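Local coordinates for protein 2-C-methyl-D-erythritol 2,4-cyclodiphosphate synthase (Thermus thermophilus, PDB 1IV3) that catalyses conversion of 4-diphosphocytidyl-2-C-methyl-D-erythritol 2-phosphate to 2-C-methyl-D-erythritol 2,4-cyclodiphosphate with release of CMP, using a divalent metal cation in the non-mevalonate route to isoprenoids, at residues L23-P28 and G106-A111; E79-V84 and R118-P123; H34-A39 and E71-F76. The protein carries 3 engineered substitutions. One frame throughout, in Å; residues are numbered along the deposited sequence.

Contact 1. Residues L23-P28 and G106-A111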
loop_
_atom_site.group_PDB
_atom_site.type_symbol
_atom_site.label_atom_id
_atom_site.label_comp_id
_atom_site.label_asym_id
_atom_site.label_seq_id
_atom_site.Cartn_x
_atom_site.Cartn_y
_atom_site.Cartn_z
ATOM N N LEU A 23 9.082 -0.425 20.366
ATOM C CA LEU A 23 8.711 -0.144 21.751
ATOM C C LEU A 23 7.564 -0.987 22.293
ATOM O O LEU A 23 6.647 -1.394 21.558
ATOM C CB LEU A 23 8.225 1.302 21.848
ATOM C CG LEU A 23 9.124 2.382 21.260
ATOM C CD1 LEU A 23 8.482 3.746 21.508
ATOM C CD2 LEU A 23 10.531 2.285 21.840
ATOM N N LEU A 24 7.593 -1.191 23.610
ATOM C CA LEU A 24 6.441 -1.729 24.325
ATOM C C LEU A 24 5.308 -0.711 24.408
ATOM O O LEU A 24 5.459 0.388 24.917
ATOM C CB LEU A 24 6.865 -2.167 25.734
ATOM C CG LEU A 24 6.228 -3.444 26.289
ATOM C CD1 LEU A 24 6.273 -3.436 27.814
ATOM C CD2 LEU A 24 4.809 -3.650 25.808
ATOM N N ILE A 25 4.122 -1.044 23.914
ATOM C CA ILE A 25 3.014 -0.108 24.023
ATOM C C ILE A 25 1.912 -0.622 24.948
ATOM O O ILE A 25 1.307 -1.674 24.694
ATOM C CB ILE A 25 2.417 0.162 22.636
ATOM C CG1 ILE A 25 3.480 0.685 21.661
ATOM C CG2 ILE A 25 1.239 1.112 22.735
ATOM C CD1 ILE A 25 4.099 1.964 22.211
ATOM N N PRO A 26 1.638 0.150 25.999
ATOM C CA PRO A 26 0.600 -0.253 26.967
ATOM C C PRO A 26 -0.712 -0.484 26.222
ATOM O O PRO A 26 -1.125 0.390 25.469
ATOM C CB PRO A 26 0.520 0.941 27.912
ATOM C CG PRO A 26 1.885 1.569 27.811
ATOM C CD PRO A 26 2.224 1.453 26.350
ATOM N N SER A 27 -1.308 -1.667 26.411
ATOM C CA SER A 27 -2.413 -2.110 25.588
ATOM C C SER A 27 -3.163 -3.300 26.174
ATOM O O SER A 27 -2.541 -4.147 26.808
ATOM C CB SER A 27 -1.876 -2.496 24.201
ATOM O OG SER A 27 -2.918 -2.952 23.342
ATOM N N PRO A 28 -4.466 -3.360 25.941
ATOM C CA PRO A 28 -5.272 -4.524 26.330
ATOM C C PRO A 28 -5.048 -5.700 25.389
ATOM O O PRO A 28 -5.527 -6.794 25.678
ATOM C CB PRO A 28 -6.713 -4.026 26.174
ATOM C CG PRO A 28 -6.627 -2.980 25.107
ATOM C CD PRO A 28 -5.287 -2.308 25.304
ATOM N N GLY A 106 -1.936 7.730 19.250
ATOM C CA GLY A 106 -1.672 9.152 19.407
ATOM C C GLY A 106 -0.776 9.559 20.559
ATOM O O GLY A 106 0.234 10.268 20.340
ATOM N N PRO A 107 -1.101 9.118 21.771
ATOM C CA PRO A 107 -0.305 9.522 22.938
ATOM C C PRO A 107 1.137 9.031 22.861
ATOM O O PRO A 107 1.955 9.523 23.655
ATOM C CB PRO A 107 -1.025 8.866 24.124
ATOM C CG PRO A 107 -2.411 8.649 23.633
ATOM C CD PRO A 107 -2.207 8.246 22.187
ATOM N N HIS A 108 1.440 8.106 21.953
ATOM C CA HIS A 108 2.788 7.542 21.836
ATOM C C HIS A 108 3.549 8.011 20.612
ATOM O O HIS A 108 4.633 7.509 20.274
ATOM C CB HIS A 108 2.693 5.998 21.774
ATOM C CG HIS A 108 2.047 5.466 23.025
ATOM N ND1 HIS A 108 0.765 4.988 23.100
ATOM C CD2 HIS A 108 2.570 5.380 24.274
ATOM C CE1 HIS A 108 0.506 4.616 24.344
ATOM N NE2 HIS A 108 1.586 4.844 25.066
ATOM N N ARG A 109 2.981 8.977 19.918
ATOM C CA ARG A 109 3.524 9.409 18.639
ATOM C C ARG A 109 4.974 9.832 18.760
ATOM O O ARG A 109 5.845 9.424 17.991
ATOM C CB ARG A 109 2.684 10.588 18.094
ATOM C CG ARG A 109 3.034 10.978 16.681
ATOM C CD ARG A 109 2.153 12.076 16.116
ATOM N NE ARG A 109 0.726 11.776 16.135
ATOM C CZ ARG A 109 0.093 11.165 15.134
ATOM N NH1 ARG A 109 0.823 10.821 14.077
ATOM N NH2 ARG A 109 -1.208 10.901 15.169
ATOM N N LYS A 110 5.257 10.677 19.760
ATOM C CA LYS A 110 6.631 11.169 19.864
ATOM C C LYS A 110 7.611 10.014 20.080
ATOM O O LYS A 110 8.635 9.923 19.391
ATOM C CB LYS A 110 6.762 12.181 21.003
ATOM C CG LYS A 110 8.161 12.774 21.051
ATOM C CD LYS A 110 8.341 13.772 22.192
ATOM C CE LYS A 110 9.823 13.846 22.561
ATOM N NZ LYS A 110 10.671 14.153 21.374
ATOM N N ALA A 111 7.275 9.155 21.040
ATOM C CA ALA A 111 8.165 8.033 21.336
ATOM C C ALA A 111 8.339 7.128 20.118
ATOM O O ALA A 111 9.437 6.683 19.810
ATOM C CB ALA A 111 7.610 7.224 22.496
#
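Ile25 meets the imidazole of His108 in a CH-pi contact: its CG2 stands over one face of the ring, 4.1 Å from the centroid of His108 and 23° off the normal, displaced toward the ND1-CE1 rim. Both branches of the isoleucine take part: chi1 of -57° sets CG2 anti to the backbone N and CG1 beside it, and CD1 of this second branch comes to 4.1 Å from CG of His108. The two side chains pass alongside, pointing opposite ways, and the imidazole reaches the strand with its own CG beside the backbone N (chi1 -60°).

Van der Waals contacts flank this pair. The CD atom of Pro26 comes obliquely to His108, 3.7 Å from NE2. At the other end of the contact, one methyl of Leu23 does all the touching: CD1 makes an apolar contact of 3.7 Å with CB of Ala111 and lies 3.5 Å from the carbonyl O of Ala111. Leu23 also packs on Leu112 and Ser115, further along helix 109-120.

Polar interactions act around the contact rather than across it. Gly106 O accepts a bond from Arg109 N, closing the turn that leads into the helix with His108 at its N-cap position, and Arg109 forms a salt bridge with Asp56 of a second subunit. An alanine in place of His108 would probably take from Ile25 CG2 the ring face it rests on and from Pro26 CD its neighbour, opening a gap between strand and helix.

The contact thus joins the small antiparallel hairpin of 18-20 and 23-25 to the start of helix 109-120, just after Gly106, the last of a substrate-binding run. Van der Waals and CH-pi contacts alone join the segments; ND1 of His108 is buried without a partner in the model, and no polar bond across the contact fixes the ring's rotation.

Contact 2. Residues E79-V84 and R118-P123. Engineered in segment 79-84: Met81 (natural residue Leu). Engineered in segment 118-123: Met120 (natural residue Leu).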
loop_
_atom_site.group_PDB
_atom_site.type_symbol
_atom_site.label_atom_id
_atom_site.label_comp_id
_atom_site.label_asym_id
_atom_site.label_seq_id
_atom_site.Cartn_x
_atom_site.Cartn_y
_atom_site.Cartn_z
ATOM N N GLU A 79 19.828 -5.804 10.655
ATOM C CA GLU A 79 20.549 -6.646 9.694
ATOM C C GLU A 79 20.197 -6.259 8.264
ATOM O O GLU A 79 21.038 -6.214 7.362
ATOM C CB GLU A 79 20.225 -8.107 9.983
ATOM C CG GLU A 79 20.850 -9.146 9.091
ATOM C CD GLU A 79 22.362 -9.173 9.070
ATOM O OE1 GLU A 79 23.058 -8.445 9.811
ATOM O OE2 GLU A 79 22.885 -9.982 8.263
ATOM N N ALA A 80 18.905 -5.960 8.019
ATOM C CA ALA A 80 18.559 -5.535 6.661
ATOM C C ALA A 80 19.282 -4.258 6.328
ATOM O O ALA A 80 19.739 -4.042 5.205
ATOM C CB ALA A 80 17.039 -5.348 6.511
ATOM N N MET A 81 19.395 -3.352 7.296
ATOM C CA MET A 81 20.110 -2.110 7.033
ATOM C C MET A 81 21.548 -2.471 6.660
ATOM O O MET A 81 22.138 -1.887 5.747
ATOM C CB MET A 81 20.061 -1.147 8.228
ATOM C CG MET A 81 18.695 -0.508 8.476
ATOM S SD MET A 81 18.524 0.391 10.035
ATOM C CE MET A 81 19.648 1.749 9.730
ATOM N N ARG A 82 22.117 -3.453 7.364
ATOM C CA ARG A 82 23.530 -3.775 7.098
ATOM C C ARG A 82 23.710 -4.303 5.684
ATOM O O ARG A 82 24.631 -3.911 4.965
ATOM C CB ARG A 82 24.067 -4.809 8.090
ATOM C CG ARG A 82 25.559 -5.118 7.905
ATOM C CD ARG A 82 26.020 -6.175 8.906
ATOM N NE ARG A 82 25.495 -7.498 8.554
ATOM C CZ ARG A 82 26.004 -8.174 7.520
ATOM N NH1 ARG A 82 27.001 -7.628 6.820
ATOM N NH2 ARG A 82 25.540 -9.373 7.188
ATOM N N LEU A 83 22.806 -5.193 5.278
ATOM C CA LEU A 83 22.844 -5.789 3.945
ATOM C C LEU A 83 22.658 -4.748 2.853
ATOM O O LEU A 83 23.375 -4.779 1.859
ATOM C CB LEU A 83 21.763 -6.864 3.814
ATOM C CG LEU A 83 21.891 -8.068 4.742
ATOM C CD1 LEU A 83 20.634 -8.927 4.672
ATOM C CD2 LEU A 83 23.123 -8.898 4.395
ATOM N N VAL A 84 21.708 -3.810 2.978
ATOM C CA VAL A 84 21.633 -2.859 1.849
ATOM C C VAL A 84 22.792 -1.871 1.870
ATOM O O VAL A 84 23.246 -1.458 0.795
ATOM C CB VAL A 84 20.266 -2.175 1.867
ATOM C CG1 VAL A 84 19.221 -3.288 1.852
ATOM C CG2 VAL A 84 20.098 -1.271 3.072
ATOM N N ARG A 118 15.851 6.933 15.517
ATOM C CA ARG A 118 17.092 6.428 16.132
ATOM C C ARG A 118 17.536 5.142 15.448
ATOM O O ARG A 118 18.687 4.948 15.092
ATOM C CB ARG A 118 16.911 6.151 17.621
ATOM C CG ARG A 118 18.197 5.779 18.362
ATOM C CD ARG A 118 17.970 5.849 19.886
ATOM N NE ARG A 118 17.023 4.770 20.192
ATOM C CZ ARG A 118 17.461 3.549 20.497
ATOM N NH1 ARG A 118 18.765 3.315 20.547
ATOM N NH2 ARG A 118 16.556 2.623 20.747
ATOM N N LEU A 119 16.569 4.248 15.257
ATOM C CA LEU A 119 16.869 2.943 14.680
ATOM C C LEU A 119 17.338 3.030 13.248
ATOM O O LEU A 119 18.234 2.306 12.816
ATOM C CB LEU A 119 15.592 2.082 14.766
ATOM C CG LEU A 119 15.466 1.232 16.029
ATOM C CD1 LEU A 119 15.623 2.103 17.270
ATOM C CD2 LEU A 119 14.143 0.486 16.078
ATOM N N MET A 120 16.724 3.916 12.454
ATOM C CA MET A 120 17.018 3.978 11.028
ATOM C C MET A 120 17.991 5.108 10.738
ATOM O O MET A 120 18.390 5.318 9.596
ATOM C CB MET A 120 15.693 4.112 10.247
ATOM C CG MET A 120 15.062 2.773 9.887
ATOM S SD MET A 120 13.482 2.866 8.986
ATOM C CE MET A 120 12.608 3.968 9.945
ATOM N N ARG A 121 18.368 5.826 11.796
ATOM C CA ARG A 121 19.288 6.948 11.704
ATOM C C ARG A 121 18.795 7.953 10.671
ATOM O O ARG A 121 19.539 8.411 9.792
ATOM C CB ARG A 121 20.697 6.460 11.341
ATOM C CG ARG A 121 21.266 5.493 12.390
ATOM C CD ARG A 121 22.772 5.349 12.104
ATOM N NE ARG A 121 22.971 4.428 10.985
ATOM C CZ ARG A 121 22.970 4.745 9.695
ATOM N NH1 ARG A 121 22.768 5.987 9.276
ATOM N NH2 ARG A 121 23.169 3.802 8.779
ATOM N N LEU A 122 17.507 8.301 10.785
ATOM C CA LEU A 122 16.986 9.290 9.848
ATOM C C LEU A 122 16.489 10.498 10.626
ATOM O O LEU A 122 16.027 10.344 11.757
ATOM C CB LEU A 122 15.825 8.701 9.045
ATOM C CG LEU A 122 16.114 7.714 7.923
ATOM C CD1 LEU A 122 14.782 7.217 7.342
ATOM C CD2 LEU A 122 16.986 8.331 6.845
ATOM N N PRO A 123 16.534 11.687 10.043
ATOM C CA PRO A 123 16.014 12.850 10.768
ATOM C C PRO A 123 14.512 12.707 10.937
ATOM O O PRO A 123 13.903 11.970 10.168
ATOM C CB PRO A 123 16.338 14.015 9.827
ATOM C CG PRO A 123 16.442 13.382 8.476
ATOM C CD PRO A 123 17.049 12.017 8.714
#
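The guanidinium of Arg121 is met obliquely by the methyl of Met81, with CE 4.2 Å from NH2 of Arg121, where helix 73-86 packs against the C-terminal end of helix 109-120 in the alpha/beta fold of the IspF family. The charge of Arg121 is paired with Glu85 through a salt bridge. The other flat group, the guanidinium of Arg82, takes OE1 of Glu79 at its edge, nearly in plane. Arg82 grips that carboxylate side-on, NE to OE1 and NH2 to OE2, each oxygen being approached on its syn side; this is a salt bridge between residues three apart in helix 73-86.

Met81, an engineered residue that replaces leucine, supplies most of the surface. Its chain runs extended to SD and then bends (chi3 67°), which lays CE against the backbone of the opposite helix, 3.7 Å from CA of Met120. Met120 is also engineered from leucine; of its side chain CG comes nearest the sulphur of Met81, at 4.2 Å, while its end leads away toward Leu91 and Ala94 of strand 91-99. Leu48 of helix 39-50 packs on Met81 as well.

Beyond Met120 the chain leaves helical geometry at Arg121, whose phi is positive (54°). The carbonyl O of Leu119 is buried here with no polar partner in the model, lying 3.4 Å from SD of Met81.

Contact 3. Residues H34-A39 and E71-F76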
loop_
_atom_site.group_PDB
_atom_site.type_symbol
_atom_site.label_atom_id
_atom_site.label_comp_id
_atom_site.label_asym_id
_atom_site.label_seq_id
_atom_site.Cartn_x
_atom_site.Cartn_y
_atom_site.Cartn_z
ATOM N N HIS A 34 4.938 -15.866 17.052
ATOM C CA HIS A 34 6.242 -16.449 17.335
ATOM C C HIS A 34 7.300 -15.370 17.482
ATOM O O HIS A 34 8.274 -15.560 18.210
ATOM C CB HIS A 34 6.557 -17.481 16.242
ATOM C CG HIS A 34 5.642 -18.661 16.426
ATOM N ND1 HIS A 34 4.388 -18.729 15.859
ATOM C CD2 HIS A 34 5.790 -19.798 17.143
ATOM C CE1 HIS A 34 3.806 -19.864 16.201
ATOM N NE2 HIS A 34 4.641 -20.535 16.978
ATOM N N SER A 35 7.108 -14.230 16.826
ATOM C CA SER A 35 7.998 -13.084 17.000
ATOM C C SER A 35 7.449 -12.195 18.110
ATOM O O SER A 35 6.580 -12.631 18.862
ATOM C CB SER A 35 8.135 -12.277 15.709
ATOM O OG SER A 35 6.979 -11.459 15.455
ATOM N N ASP A 36 7.945 -10.964 18.181
ATOM C CA ASP A 36 7.284 -9.953 19.004
ATOM C C ASP A 36 6.081 -9.394 18.259
ATOM O O ASP A 36 5.315 -8.561 18.753
ATOM C CB ASP A 36 8.243 -8.829 19.383
ATOM C CG ASP A 36 8.936 -8.206 18.182
ATOM O OD1 ASP A 36 10.008 -7.595 18.390
ATOM O OD2 ASP A 36 8.389 -8.332 17.067
ATOM N N GLY A 37 5.912 -9.850 17.014
ATOM C CA GLY A 37 4.785 -9.364 16.241
ATOM C C GLY A 37 4.762 -7.875 15.972
ATOM O O GLY A 37 3.680 -7.301 15.723
ATOM N N ASP A 38 5.920 -7.224 15.995
ATOM C CA ASP A 38 6.003 -5.794 15.710
ATOM C C ASP A 38 5.846 -5.518 14.212
ATOM O O ASP A 38 6.787 -5.604 13.410
ATOM C CB ASP A 38 7.346 -5.241 16.173
ATOM C CG ASP A 38 7.461 -3.735 16.176
ATOM O OD1 ASP A 38 6.932 -3.054 15.268
ATOM O OD2 ASP A 38 8.140 -3.229 17.101
ATOM N N ALA A 39 4.614 -5.206 13.821
ATOM C CA ALA A 39 4.267 -5.077 12.409
ATOM C C ALA A 39 5.011 -3.944 11.723
ATOM O O ALA A 39 5.341 -4.015 10.535
ATOM C CB ALA A 39 2.753 -4.913 12.345
ATOM N N GLU A 71 14.784 -13.387 18.726
ATOM C CA GLU A 71 15.338 -12.038 18.689
ATOM C C GLU A 71 14.253 -10.962 18.583
ATOM O O GLU A 71 13.208 -11.157 17.940
ATOM C CB GLU A 71 16.290 -11.848 17.502
ATOM C CG GLU A 71 17.536 -12.718 17.534
ATOM C CD GLU A 71 18.357 -12.491 18.797
ATOM O OE1 GLU A 71 18.769 -11.335 19.040
ATOM O OE2 GLU A 71 18.591 -13.449 19.562
ATOM N N ARG A 72 14.463 -9.792 19.174
ATOM C CA ARG A 72 13.610 -8.639 18.916
ATOM C C ARG A 72 13.604 -8.263 17.443
ATOM O O ARG A 72 14.620 -8.383 16.765
ATOM C CB ARG A 72 14.107 -7.383 19.628
ATOM C CG ARG A 72 14.106 -7.316 21.130
ATOM C CD ARG A 72 14.377 -5.850 21.504
ATOM N NE ARG A 72 14.577 -5.726 22.938
ATOM C CZ ARG A 72 14.527 -4.572 23.602
ATOM N NH1 ARG A 72 14.276 -3.442 22.965
ATOM N NH2 ARG A 72 14.730 -4.620 24.905
ATOM N N SER A 73 12.485 -7.772 16.924
ATOM C CA SER A 73 12.414 -7.422 15.510
ATOM C C SER A 73 13.377 -6.321 15.077
ATOM O O SER A 73 13.777 -6.223 13.901
ATOM C CB SER A 73 10.957 -7.021 15.190
ATOM O OG SER A 73 10.135 -8.177 15.364
ATOM N N GLU A 74 13.796 -5.451 16.005
ATOM C CA GLU A 74 14.802 -4.448 15.651
ATOM C C GLU A 74 16.106 -5.086 15.175
ATOM O O GLU A 74 16.847 -4.523 14.367
ATOM C CB GLU A 74 15.101 -3.529 16.848
ATOM C CG GLU A 74 16.447 -2.813 16.707
ATOM C CD GLU A 74 16.700 -1.856 17.858
ATOM O OE1 GLU A 74 16.017 -2.008 18.897
ATOM O OE2 GLU A 74 17.566 -0.968 17.698
ATOM N N VAL A 75 16.423 -6.293 15.649
ATOM C CA VAL A 75 17.634 -6.968 15.196
ATOM C C VAL A 75 17.567 -7.336 13.720
ATOM O O VAL A 75 18.562 -7.313 12.989
ATOM C CB VAL A 75 17.853 -8.248 16.029
ATOM C CG1 VAL A 75 18.872 -9.166 15.379
ATOM C CG2 VAL A 75 18.265 -7.843 17.447
ATOM N N PHE A 76 16.369 -7.682 13.270
ATOM C CA PHE A 76 16.141 -7.981 11.867
ATOM C C PHE A 76 16.265 -6.694 11.058
ATOM O O PHE A 76 16.878 -6.690 9.999
ATOM C CB PHE A 76 14.765 -8.586 11.620
ATOM C CG PHE A 76 14.510 -9.786 12.518
ATOM C CD1 PHE A 76 15.572 -10.558 12.967
ATOM C CD2 PHE A 76 13.211 -10.108 12.882
ATOM C CE1 PHE A 76 15.333 -11.638 13.800
ATOM C CE2 PHE A 76 12.971 -11.192 13.725
ATOM C CZ PHE A 76 14.041 -11.955 14.177
#
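Asp36 and Ser73 hold each other by two bonds, one to each carboxylate oxygen. The backbone N of Ser73 donates to OD1 of Asp36 over 2.9 Å and almost straight, at 170°, reaching the oxygen on its syn side but well out of the carboxylate plane. The hydroxyl OG of Ser73 donates to OD2 of Asp36; the modelled separation of 2.4 Å is very short, and the exact length is doubtful. OD2 takes a further bond from Asp38 N at 2.9 Å, arriving from above the plane, which makes an Asx turn. Gripped by the two backbone N-H groups, one on each oxygen, the carboxylate is likely to be held against rotation.

The torsions suit this grip: CG of Asp36 sits between the backbone N and the carbonyl carbon (chi1 53°), in the position that lets one carboxylate reach both Ser73 and the backbone N of Asp38. Around it, Ser35 OG accepts from Gly37 N in an ST turn, by a bond modelled very short and of doubtful length. The ST and Asx turns overlap, with Gly37 at positive phi between Asp36 and Asp38.

Ser73 OG also bonds NE2 of His42, which with Asp8 and His10 forms the magnesium site of this structure. Asp36 is therefore joined to a metal ligand through the serine, a second-shell link consistent with fixing the turn of the His42 ring. Substrate binding is predicted for His34 and Ser35 in the same loop.

Asp38, whose CB packs 4.1 Å from OG of Ser73, caps the start of helix 39-50 with OD1 on Met41 N, while the same oxygen and OD2 accept from Cys21 N and Gly22 N. The contact thus stands where helices 39-50 and 73-86 begin, beside Tyr19 of strand 18-20, with Phe76 stacked on Phe61 nearby.

Overall arrangement
Contact 2 is the buried one, contact 1 lies at the surface and contact 3 is partly buried near the bound magnesium. Contacts 1 and 2 share helix 109-120, taking its beginning and its end with centres 22 Å apart, whereas contacts 2 and 3 share helix 73-86. These last two touch, CG of Leu119 lying 3.5 Å from OE2 of Glu74. The chemistry follows position: contact 2 lays a methionine sulphur and methyl against helix backbone, contact 1 sets aliphatic groups on an imidazole, and contact 3 alone is joined by hydrogen bonds. Along the chain contact 3 is nested within the loop closed by contact 1, while contacts 1 and 2 interleave.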